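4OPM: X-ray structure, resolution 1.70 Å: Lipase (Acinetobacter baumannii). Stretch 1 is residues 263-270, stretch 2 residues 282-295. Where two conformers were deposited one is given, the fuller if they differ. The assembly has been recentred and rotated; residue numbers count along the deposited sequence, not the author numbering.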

# COMPACT_ATOMS: atom_id res chain seq x y z
N ALA A 263 2.02 -13.56 -13.95
CA ALA A 263 3.00 -12.98 -13.06
C ALA A 263 4.40 -13.29 -13.58
O ALA A 263 4.64 -14.38 -14.12
N GLN A 264 5.29 -12.32 -13.46
CA GLN A 264 6.71 -12.45 -13.81
C GLN A 264 7.47 -13.10 -12.66
O GLN A 264 6.94 -13.09 -11.54
N PRO A 265 8.72 -13.61 -12.85
CA PRO A 265 9.49 -14.12 -11.70
C PRO A 265 9.65 -13.04 -10.62
O PRO A 265 9.93 -11.89 -10.97
N PRO A 266 9.40 -13.36 -9.33
CA PRO A 266 9.49 -12.31 -8.29
C PRO A 266 10.88 -11.72 -8.14
O PRO A 266 11.88 -12.39 -8.40
N VAL A 267 10.93 -10.45 -7.75
CA VAL A 267 12.18 -9.75 -7.46
C VAL A 267 12.36 -9.80 -5.95
O VAL A 267 11.50 -9.30 -5.21
N ILE A 268 13.47 -10.39 -5.49
CA ILE A 268 13.74 -10.52 -4.06
C ILE A 268 14.90 -9.63 -3.68
O ILE A 268 16.03 -9.85 -4.13
N LEU A 269 14.61 -8.59 -2.89
CA LEU A 269 15.64 -7.63 -2.49
C LEU A 269 16.34 -8.09 -1.22
O LEU A 269 15.71 -8.24 -0.17
N GLU A 270 17.68 -8.33 -1.32
CA GLU A 270 18.45 -8.71 -0.13
C GLU A 270 18.51 -7.52 0.84
O GLU A 270 18.49 -6.37 0.40
N GLN A 282 14.88 3.18 -4.92
CA GLN A 282 15.56 3.22 -6.22
C GLN A 282 15.61 1.81 -6.84
O GLN A 282 15.49 1.67 -8.06
N LEU A 283 15.75 0.78 -6.00
CA LEU A 283 15.76 -0.62 -6.44
C LEU A 283 14.36 -1.05 -6.87
O LEU A 283 14.22 -1.82 -7.82
N VAL A 284 13.31 -0.53 -6.21
CA VAL A 284 11.92 -0.81 -6.58
C VAL A 284 11.66 -0.23 -7.98
O VAL A 284 11.17 -0.93 -8.86
N ILE A 285 12.04 1.05 -8.18
CA ILE A 285 11.85 1.75 -9.46
C ILE A 285 12.66 1.09 -10.58
O ILE A 285 12.18 1.00 -11.70
N GLN A 286 13.86 0.59 -10.25
CA GLN A 286 14.71 -0.11 -11.23
C GLN A 286 13.97 -1.29 -11.88
O GLN A 286 14.17 -1.55 -13.06
N GLN A 287 13.05 -1.93 -11.14
CA GLN A 287 12.22 -3.03 -11.65
C GLN A 287 10.87 -2.54 -12.20
O GLN A 287 10.42 -3.04 -13.24
N TYR A 288 10.20 -1.62 -11.49
CA TYR A 288 8.85 -1.21 -11.87
C TYR A 288 8.77 -0.41 -13.18
O TYR A 288 7.86 -0.68 -13.98
N VAL A 289 9.68 0.55 -13.41
CA VAL A 289 9.64 1.37 -14.63
C VAL A 289 9.79 0.46 -15.91
O VAL A 289 8.94 0.56 -16.79
N PRO A 290 10.77 -0.48 -16.03
CA PRO A 290 10.80 -1.35 -17.23
C PRO A 290 9.54 -2.23 -17.37
O PRO A 290 9.10 -2.47 -18.49
N PHE A 291 8.94 -2.65 -16.24
CA PHE A 291 7.71 -3.45 -16.22
C PHE A 291 6.57 -2.63 -16.84
O PHE A 291 5.90 -3.12 -17.76
N LEU A 292 6.36 -1.39 -16.37
CA LEU A 292 5.32 -0.49 -16.89
C LEU A 292 5.54 -0.22 -18.39
O LEU A 292 4.57 -0.27 -19.15
N LEU A 293 6.82 -0.00 -18.81
CA LEU A 293 7.11 0.24 -20.23
C LEU A 293 6.72 -0.98 -21.09
O LEU A 293 6.13 -0.81 -22.16
N LYS A 294 7.03 -2.19 -20.60
CA LYS A 294 6.72 -3.44 -21.28
C LYS A 294 5.20 -3.63 -21.43
O LYS A 294 4.73 -3.98 -22.52
N VAL A 295 4.43 -3.38 -20.34
CA VAL A 295 2.96 -3.50 -20.36
C VAL A 295 2.37 -2.49 -21.36
O VAL A 295 1.48 -2.84 -22.12

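When an extended segment runs along a helix, the alternation of the strand decides which of its side chains can meet the helix, and the helical repeat of three to four residues decides what they meet. This lipase offers a compact example. Strand 267-269 lies nearly antiparallel to helix 282-295, at 171° between their N-to-C directions, with the axes 10.5 Å apart at closest approach. Moving forward along stretch 1 therefore means moving backward along the helix, from Phe291 opposite Gln264, to Gln287 opposite Val267, to Leu283 opposite Leu269.

Ala263 turns its CB away from the helix and takes no part. Gln264 makes the polar end of the contact. Its CB points toward the helix, and an m, t conformation extends the chain so that the amide reaches two helix residues three positions apart, Phe291 and Lys294. Gln264 OE1 accepts a weak hydrogen bond from Lys294 NZ at 3.1 Å; the lysine reaches it with t, t in its first two torsions and a chi3 of 91°, between wells. The same OE1 lies 3.2 Å from CD1 of Phe291, at the edge of the ring and near its plane. This is a sensible place for a carbonyl oxygen, since the rim of an aromatic ring carries slightly positive hydrogens. Phe291 itself is t, with chi2 at 75°.

Pro265 and Pro266, both with C-gamma exo pucker, carry the chain onward without touching the helix. Val267, in the t rotamer, then points toward it, and its CG2 comes within 3.6 Å of Gln287 OE1. Gln287 is m, m and also directs its CB toward the strand, but this approach is a van der Waals contact between a methyl group and an amide oxygen, not a hydrogen bond.

Ile268, m, m, is out of reach of the helix, as expected for the middle residue of a three-residue strand whose neighbours both point in. Leu269 returns to the interface with an m, t rotamer and makes its apolar end. Leu269 CD1 lies 4.1 Å from Leu283 CB and 4.4 Å from Val284 CG2, and Leu269 CD2 is almost as close to Leu283 CB, at 4.2 Å. Leu283, also m, t, points its CB toward the strand, whereas that of Val284, a t rotamer, points sideways. Glu270 makes no contact with the helix.

The whole contact buries 322 Å², summed over both sides, and its character changes from an amide set between an amine and a ring edge, through a methyl against an amide oxygen, to aliphatic packing at Leu269.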

# COMPACT_ATOMS: atom_id res chain seq x y z
CB ALA A 263 2.83 -13.52 -11.65
CB GLN A 264 7.30 -11.04 -14.07
CG GLN A 264 6.89 -10.48 -15.42
CD GLN A 264 7.50 -9.15 -15.74
OE1 GLN A 264 7.00 -8.45 -16.60
NE2 GLN A 264 8.62 -8.78 -15.09
CB PRO A 265 10.85 -14.49 -12.32
CG PRO A 265 10.53 -14.77 -13.77
CD PRO A 265 9.51 -13.72 -14.10
CB PRO A 266 9.09 -13.05 -7.00
CG PRO A 266 8.34 -14.27 -7.47
CD PRO A 266 9.02 -14.66 -8.75
CB VAL A 267 12.19 -8.30 -8.00
CG1 VAL A 267 13.44 -7.55 -7.54
CG2 VAL A 267 12.06 -8.27 -9.52
CB ILE A 268 13.98 -11.99 -3.63
CG1 ILE A 268 12.85 -12.95 -4.15
CG2 ILE A 268 14.22 -12.11 -2.11
CD1 ILE A 268 11.42 -12.61 -3.76
CB LEU A 269 15.04 -6.21 -2.29
CG LEU A 269 14.38 -5.53 -3.51
CD1 LEU A 269 14.00 -4.09 -3.20
CD2 LEU A 269 15.28 -5.57 -4.76
CB GLU A 270 19.89 -9.11 -0.54
CG GLU A 270 19.97 -10.40 -1.35
CD GLU A 270 19.51 -11.67 -0.65
OE1 GLU A 270 19.78 -11.83 0.56
OE2 GLU A 270 18.87 -12.51 -1.33
CB GLN A 282 16.96 3.82 -6.07
CG GLN A 282 16.92 5.29 -5.61
CD GLN A 282 18.22 5.74 -4.98
OE1 GLN A 282 19.30 5.22 -5.28
NE2 GLN A 282 18.14 6.75 -4.11
CB LEU A 283 16.32 -1.54 -5.35
CG LEU A 283 17.79 -1.19 -4.92
CD1 LEU A 283 18.33 -2.23 -3.95
CD2 LEU A 283 18.74 -1.06 -6.13
CB VAL A 284 10.95 -0.23 -5.52
CG1 VAL A 284 9.50 -0.16 -6.04
CG2 VAL A 284 11.04 -1.03 -4.22
CB ILE A 285 12.19 3.25 -9.26
CG1 ILE A 285 11.04 3.97 -8.49
CG2 ILE A 285 12.55 3.98 -10.56
CD1 ILE A 285 9.66 4.06 -9.30
CB GLN A 286 16.00 -0.58 -10.55
CG GLN A 286 16.97 -1.30 -11.48
CD GLN A 286 18.26 -1.56 -10.76
OE1 GLN A 286 18.28 -2.28 -9.77
NE2 GLN A 286 19.32 -0.89 -11.18
CB GLN A 287 11.94 -4.05 -10.52
CG GLN A 287 13.21 -4.64 -9.89
CD GLN A 287 14.10 -5.39 -10.87
OE1 GLN A 287 13.63 -6.03 -11.82
NE2 GLN A 287 15.40 -5.33 -10.63
CB TYR A 288 8.20 -0.42 -10.72
CG TYR A 288 6.71 -0.22 -10.83
CD1 TYR A 288 5.88 -1.18 -11.42
CD2 TYR A 288 6.09 0.89 -10.25
CE1 TYR A 288 4.50 -1.02 -11.47
CE2 TYR A 288 4.71 1.06 -10.29
CZ TYR A 288 3.92 0.10 -10.91
OH TYR A 288 2.56 0.26 -10.92
CB VAL A 289 10.64 2.55 -14.56
CG1 VAL A 289 10.87 3.18 -15.93
CG2 VAL A 289 10.16 3.60 -13.56
CB PRO A 290 12.05 -2.21 -17.02
CG PRO A 290 12.88 -1.43 -16.05
CD PRO A 290 11.91 -0.78 -15.14
CB PHE A 291 7.36 -3.90 -14.80
CG PHE A 291 6.01 -4.58 -14.67
CD1 PHE A 291 5.81 -5.88 -15.13
CD2 PHE A 291 4.92 -3.89 -14.13
CE1 PHE A 291 4.56 -6.50 -15.01
CE2 PHE A 291 3.67 -4.51 -14.02
CZ PHE A 291 3.50 -5.81 -14.46
CB LEU A 292 5.30 0.83 -16.10
CG LEU A 292 4.82 0.76 -14.65
CD1 LEU A 292 5.10 2.10 -13.93
CD2 LEU A 292 3.30 0.47 -14.59
CB LEU A 293 8.59 0.60 -20.42
CG LEU A 293 8.96 1.33 -21.71
CD1 LEU A 293 8.32 2.73 -21.76
CD2 LEU A 293 10.46 1.46 -21.84
CB LYS A 294 7.34 -4.62 -20.52
CG LYS A 294 7.30 -5.92 -21.31
CD LYS A 294 8.13 -7.02 -20.65
CE LYS A 294 7.30 -7.84 -19.69
NZ LYS A 294 7.90 -9.18 -19.43
CB VAL A 295 2.34 -3.34 -18.94
CG1 VAL A 295 0.81 -3.30 -19.00
CG2 VAL A 295 2.82 -4.45 -18.01